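Local coordinates for DNA translocase coupling protein (Clostridium perfringens, PDB 6O1W) that binds ATP and probably DNA as an FtsK/SpoIIIE-type coupling ATPase of conjugative plasmid transfer, at residues Ser129-Ser134 and Arg265-Thr270; Glu107-Val112 and Leu226-Val231. All blocks are in the same frame, centred on the assembly; numbering follows the deposited sequence.

Interaction 1 of 2, residues Ser129-Ser134 and Arg265-Thr270; sequences SPHILS and RLSRAT
Pro130 and Arg268 make the nonpolar part of this contact. The proline sets its CG over one face of the arginine's guanidinium group, 3.6 Å above the plane and toward the rim, while Pro130 CD is 3.6 Å from Arg268 NH1. CB of the same proline covers a face of the His131 ring, 4.0 Å above its centre. Arg268 reaches inward although its CB starts away from the other segment: the chain bends at chi2 (-110°) and again at chi3 (114°), which swings the guanidinium back over the proline.

The contact joins the approach to one core strand of the P-loop NTPase fold with the end of a helix. Residues 129-131 lead into strand 132-135, the strand that runs on into the ATP-binding Walker A loop, while 265-270 finish helix 247-266 and turn toward strand 272-278, which lies parallel and next to 132-135 in the sheet.

The polar groups meet at the edge of the imidazole. Ser267 OG lies in the ring plane, 3.1 Å from His131 NE2, and is itself hydrogen-bonded to the backbone of Leu263 and Ile272; His131 NE2 also makes a weak hydrogen bond with Ala264 O. The other ring nitrogen, His131 ND1, is hydrogen-bonded to Leu274 N, so the histidine is tied to the adjoining strand. Arg268 NH2 sits 3.6 Å from His131 CD2, with ring and guanidinium planes 75° apart, and its hydrogen bonds go to the carbonyls of Asn293 and Ala264. Arg268 NE adds a weak hydrogen bond to Arg265 O, 3.4 Å away, on the last turn of the helix.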
loop_
_atom_site.group_PDB
_atom_site.type_symbol
_atom_site.label_atom_id
_atom_site.label_comp_id
_atom_site.label_asym_id
_atom_site.label_seq_id
_atom_site.Cartn_x
_atom_site.Cartn_y
_atom_site.Cartn_z
ATOM N N SER A 129 -4.480 -13.634 3.021
ATOM C CA SER A 129 -3.545 -12.613 3.523
ATOM C C SER A 129 -4.435 -11.642 4.318
ATOM O O SER A 129 -5.086 -10.777 3.745
ATOM C CB SER A 129 -2.815 -11.973 2.353
ATOM O OG SER A 129 -3.755 -11.421 1.448
ATOM N N PRO A 130 -4.606 -11.932 5.631
ATOM C CA PRO A 130 -5.673 -11.266 6.403
ATOM C C PRO A 130 -5.460 -9.828 6.855
ATOM O O PRO A 130 -6.448 -9.193 7.251
ATOM C CB PRO A 130 -5.852 -12.189 7.623
ATOM C CG PRO A 130 -4.522 -12.873 7.791
ATOM C CD PRO A 130 -3.968 -13.025 6.408
ATOM N N HIS A 131 -4.210 -9.326 6.851
ATOM C CA HIS A 131 -3.934 -7.971 7.328
ATOM C C HIS A 131 -3.170 -7.140 6.320
ATOM O O HIS A 131 -2.376 -7.671 5.535
ATOM C CB HIS A 131 -3.241 -7.991 8.702
ATOM C CG HIS A 131 -3.885 -8.937 9.665
ATOM N ND1 HIS A 131 -5.202 -8.770 10.078
ATOM C CD2 HIS A 131 -3.395 -10.070 10.216
ATOM C CE1 HIS A 131 -5.458 -9.790 10.883
ATOM N NE2 HIS A 131 -4.405 -10.602 10.996
ATOM N N ILE A 132 -3.437 -5.841 6.326
ATOM C CA ILE A 132 -2.876 -4.872 5.380
ATOM C C ILE A 132 -2.257 -3.686 6.119
ATOM O O ILE A 132 -2.869 -3.126 7.036
ATOM C CB ILE A 132 -4.011 -4.368 4.441
ATOM C CG1 ILE A 132 -4.646 -5.541 3.651
ATOM C CG2 ILE A 132 -3.524 -3.224 3.516
ATOM C CD1 ILE A 132 -5.928 -5.230 2.859
ATOM N N LEU A 133 -1.082 -3.276 5.675
ATOM C CA LEU A 133 -0.436 -2.086 6.195
ATOM C C LEU A 133 -0.267 -1.144 4.991
ATOM O O LEU A 133 0.310 -1.539 3.954
ATOM C CB LEU A 133 0.926 -2.438 6.826
ATOM C CG LEU A 133 1.752 -1.226 7.360
ATOM C CD1 LEU A 133 1.327 -0.855 8.752
ATOM C CD2 LEU A 133 3.242 -1.562 7.430
ATOM N N SER A 134 -0.788 0.075 5.117
ATOM C CA SER A 134 -0.712 1.088 4.064
ATOM C C SER A 134 0.093 2.253 4.591
ATOM O O SER A 134 -0.290 2.855 5.599
ATOM C CB SER A 134 -2.114 1.502 3.598
ATOM O OG SER A 134 -2.087 2.558 2.650
ATOM N N ARG A 265 -1.338 -12.231 14.741
ATOM C CA ARG A 265 -0.737 -13.554 14.659
ATOM C C ARG A 265 -1.782 -14.671 14.568
ATOM O O ARG A 265 -1.594 -15.594 13.781
ATOM C CB ARG A 265 0.222 -13.746 15.877
ATOM C CG ARG A 265 0.827 -15.141 16.067
ATOM C CD ARG A 265 1.782 -15.177 17.257
ATOM N NE ARG A 265 1.123 -14.790 18.519
ATOM C CZ ARG A 265 0.521 -15.636 19.349
ATOM N NH1 ARG A 265 0.516 -16.939 19.094
ATOM N NH2 ARG A 265 -0.064 -15.189 20.451
ATOM N N LEU A 266 -2.883 -14.573 15.332
ATOM C CA LEU A 266 -3.876 -15.650 15.429
ATOM C C LEU A 266 -5.189 -15.507 14.655
ATOM O O LEU A 266 -5.975 -16.468 14.695
ATOM C CB LEU A 266 -4.232 -15.894 16.907
ATOM C CG LEU A 266 -3.105 -16.331 17.872
ATOM C CD1 LEU A 266 -3.669 -16.521 19.297
ATOM C CD2 LEU A 266 -2.470 -17.647 17.416
ATOM N N SER A 267 -5.468 -14.366 13.992
ATOM C CA SER A 267 -6.791 -14.181 13.350
ATOM C C SER A 267 -6.899 -14.530 11.839
ATOM O O SER A 267 -7.872 -14.114 11.164
ATOM C CB SER A 267 -7.302 -12.764 13.576
ATOM O OG SER A 267 -6.402 -11.898 12.911
ATOM N N ARG A 268 -5.978 -15.351 11.351
ATOM C CA ARG A 268 -5.899 -15.828 9.968
ATOM C C ARG A 268 -7.215 -16.444 9.458
ATOM O O ARG A 268 -7.697 -16.052 8.409
ATOM C CB ARG A 268 -4.792 -16.896 9.854
ATOM C CG ARG A 268 -3.643 -16.757 10.849
ATOM C CD ARG A 268 -2.400 -16.341 10.102
ATOM N NE ARG A 268 -1.994 -14.997 10.493
ATOM C CZ ARG A 268 -1.469 -14.092 9.674
ATOM N NH1 ARG A 268 -1.300 -14.367 8.384
ATOM N NH2 ARG A 268 -1.117 -12.908 10.132
ATOM N N ALA A 269 -7.788 -17.392 10.217
ATOM C CA ALA A 269 -8.968 -18.185 9.883
ATOM C C ALA A 269 -10.289 -17.674 10.456
ATOM O O ALA A 269 -11.349 -18.161 10.054
ATOM C CB ALA A 269 -8.744 -19.626 10.346
ATOM N N THR A 270 -10.235 -16.733 11.399
ATOM C CA THR A 270 -11.406 -16.246 12.148
ATOM C C THR A 270 -12.170 -15.062 11.505
ATOM O O THR A 270 -13.221 -14.664 12.015
ATOM C CB THR A 270 -10.989 -15.910 13.568
ATOM O OG1 THR A 270 -10.037 -14.868 13.504
ATOM C CG2 THR A 270 -10.399 -17.117 14.328
#

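Interaction 2 of 2, residues Glu107-Val112 and Leu226-Val231; sequences EQEGVV and LKRIIV
Glu109 meets Arg228 in a side-on, two-pronged salt bridge, made from a type II beta turn that runs from Gln108 to Val111. Gln108 opens the turn, its carbonyl oxygen taking a hydrogen bond from the backbone nitrogen of Val111.

Next comes Glu109, whose chain leaves anti to its own N (chi1 -167°) and then bends at chi2, bringing the carboxylate up to the arginine. Arg228 NH2 donates to Glu109 OE1 at 2.8 Å along a nearly straight line (173°), using the syn lone pair of that oxygen. Arg228 NE donates to Glu109 OE2, also at 2.8 Å, from the syn side but somewhat out of the carboxylate plane. The two flat groups are only 11° from coplanar, and a bond to each oxygen fixes the rotation of both.

Gly110 follows at positive phi, in the third position of the type II turn, and lays its CA over one face of the guanidinium, 3.8 Å from Arg228 NE. Its N is hydrogen-bonded to Gln156 OE1, and Val111 then starts strand 111-116.

Arg228 stands just ahead of strand 229-233, in the parallel part of the mixed sheet, and its NH1 is held by Asn273 OD1 from neighbouring strand 272-278. The salt bridge thus connects the turn before strand 111-116 with the start of strand 229-233, which lies between strands 272-278 and 159-163, while Val112 and Ile230 both pack on helix 142-155.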
loop_
_atom_site.group_PDB
_atom_site.type_symbol
_atom_site.label_atom_id
_atom_site.label_comp_id
_atom_site.label_asym_id
_atom_site.label_seq_id
_atom_site.Cartn_x
_atom_site.Cartn_y
_atom_site.Cartn_z
ATOM N N GLU A 107 -17.565 -10.316 -6.126
ATOM C CA GLU A 107 -18.671 -11.195 -5.752
ATOM C C GLU A 107 -18.230 -12.096 -4.610
ATOM O O GLU A 107 -18.994 -12.332 -3.662
ATOM C CB GLU A 107 -19.154 -12.001 -6.987
ATOM C CG GLU A 107 -18.067 -12.747 -7.770
ATOM C CD GLU A 107 -17.324 -12.041 -8.902
ATOM O OE1 GLU A 107 -17.209 -10.793 -8.878
ATOM O OE2 GLU A 107 -16.838 -12.753 -9.812
ATOM N N GLN A 108 -16.956 -12.524 -4.656
ATOM C CA GLN A 108 -16.354 -13.373 -3.647
ATOM C C GLN A 108 -16.115 -12.593 -2.343
ATOM O O GLN A 108 -15.359 -11.617 -2.322
ATOM C CB GLN A 108 -15.057 -13.978 -4.185
ATOM C CG GLN A 108 -14.649 -15.279 -3.496
ATOM C CD GLN A 108 -13.316 -15.761 -3.994
ATOM O OE1 GLN A 108 -13.046 -15.799 -5.198
ATOM N NE2 GLN A 108 -12.447 -16.133 -3.077
ATOM N N GLU A 109 -16.794 -13.018 -1.265
ATOM C CA GLU A 109 -16.701 -12.420 0.068
ATOM C C GLU A 109 -15.237 -12.466 0.531
ATOM O O GLU A 109 -14.585 -13.491 0.365
ATOM C CB GLU A 109 -17.625 -13.203 1.049
ATOM C CG GLU A 109 -17.858 -12.518 2.385
ATOM C CD GLU A 109 -16.718 -12.537 3.394
ATOM O OE1 GLU A 109 -15.974 -13.542 3.454
ATOM O OE2 GLU A 109 -16.564 -11.528 4.119
ATOM N N GLY A 110 -14.733 -11.367 1.076
ATOM C CA GLY A 110 -13.354 -11.301 1.559
ATOM C C GLY A 110 -12.316 -10.899 0.529
ATOM O O GLY A 110 -11.153 -10.690 0.875
ATOM N N VAL A 111 -12.719 -10.779 -0.734
ATOM C CA VAL A 111 -11.838 -10.363 -1.827
ATOM C C VAL A 111 -12.079 -8.877 -2.044
ATOM O O VAL A 111 -13.233 -8.444 -2.231
ATOM C CB VAL A 111 -12.020 -11.177 -3.159
ATOM C CG1 VAL A 111 -11.078 -10.673 -4.252
ATOM C CG2 VAL A 111 -11.773 -12.665 -2.939
ATOM N N VAL A 112 -10.981 -8.101 -2.017
ATOM C CA VAL A 112 -10.997 -6.660 -2.252
ATOM C C VAL A 112 -10.046 -6.279 -3.403
ATOM O O VAL A 112 -9.084 -6.992 -3.668
ATOM C CB VAL A 112 -10.742 -5.842 -0.945
ATOM C CG1 VAL A 112 -11.749 -6.228 0.153
ATOM C CG2 VAL A 112 -9.304 -5.998 -0.442
ATOM N N LEU A 226 -21.288 -16.161 11.794
ATOM C CA LEU A 226 -20.227 -15.276 12.264
ATOM C C LEU A 226 -19.920 -14.364 11.079
ATOM O O LEU A 226 -19.845 -14.822 9.948
ATOM C CB LEU A 226 -18.956 -16.065 12.656
ATOM C CG LEU A 226 -19.079 -17.069 13.784
ATOM C CD1 LEU A 226 -17.804 -17.917 13.882
ATOM C CD2 LEU A 226 -19.339 -16.382 15.098
ATOM N N LYS A 227 -19.801 -13.089 11.329
ATOM C CA LYS A 227 -19.530 -12.126 10.273
ATOM C C LYS A 227 -18.077 -11.701 10.296
ATOM O O LYS A 227 -17.470 -11.619 11.375
ATOM C CB LYS A 227 -20.413 -10.891 10.474
ATOM C CG LYS A 227 -21.927 -11.154 10.369
ATOM C CD LYS A 227 -22.689 -9.831 10.285
ATOM C CE LYS A 227 -24.187 -10.004 10.241
ATOM N NZ LYS A 227 -24.659 -10.441 8.897
ATOM N N ARG A 228 -17.533 -11.364 9.106
ATOM C CA ARG A 228 -16.196 -10.777 8.998
ATOM C C ARG A 228 -16.172 -9.465 9.805
ATOM O O ARG A 228 -17.119 -8.685 9.727
ATOM C CB ARG A 228 -15.847 -10.471 7.521
ATOM C CG ARG A 228 -14.442 -9.862 7.359
ATOM C CD ARG A 228 -13.935 -9.797 5.918
ATOM N NE ARG A 228 -14.074 -11.093 5.259
ATOM C CZ ARG A 228 -13.256 -12.122 5.408
ATOM N NH1 ARG A 228 -12.168 -12.013 6.160
ATOM N NH2 ARG A 228 -13.526 -13.277 4.824
ATOM N N ILE A 229 -15.118 -9.253 10.590
ATOM C CA ILE A 229 -14.895 -8.018 11.327
ATOM C C ILE A 229 -13.696 -7.271 10.691
ATOM O O ILE A 229 -12.611 -7.841 10.582
ATOM C CB ILE A 229 -14.652 -8.264 12.846
ATOM C CG1 ILE A 229 -15.919 -8.850 13.530
ATOM C CG2 ILE A 229 -14.224 -6.954 13.524
ATOM C CD1 ILE A 229 -15.671 -9.511 14.925
ATOM N N ILE A 230 -13.890 -5.997 10.282
ATOM C CA ILE A 230 -12.799 -5.181 9.756
ATOM C C ILE A 230 -12.448 -4.094 10.769
ATOM O O ILE A 230 -13.327 -3.411 11.294
ATOM C CB ILE A 230 -13.019 -4.655 8.307
ATOM C CG1 ILE A 230 -11.751 -3.854 7.816
ATOM C CG2 ILE A 230 -14.352 -3.888 8.147
ATOM C CD1 ILE A 230 -11.876 -3.031 6.559
ATOM N N VAL A 231 -11.169 -3.991 11.094
ATOM C CA VAL A 231 -10.657 -3.030 12.067
ATOM C C VAL A 231 -9.733 -2.084 11.312
ATOM O O VAL A 231 -8.704 -2.511 10.796
ATOM C CB VAL A 231 -9.924 -3.729 13.238
ATOM C CG1 VAL A 231 -9.545 -2.725 14.326
ATOM C CG2 VAL A 231 -10.746 -4.882 13.808
#

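Overall arrangement
Interactions 1 and 2 lie on the same side of the chain's centre and both reach the ten-stranded mixed sheet of the FtsK/SpoIIIE-type ATPase region. Their centres are 12 Å apart, and although their nearest atoms approach to about 5 Å they do not touch. Asn273 joins them indirectly: its side chain is hydrogen-bonded to Pro130 O of interaction 1 and to Arg228 NH1 of interaction 2. Along the sequence the segments alternate, 107-112, 129-134, 226-231, 265-270. Both contacts lie away from the ATP-binding loop and the glucose pockets; the side chain of Pro130 and the position of Gly110 are each about 13 Å from a bound beta-D-glucopyranose.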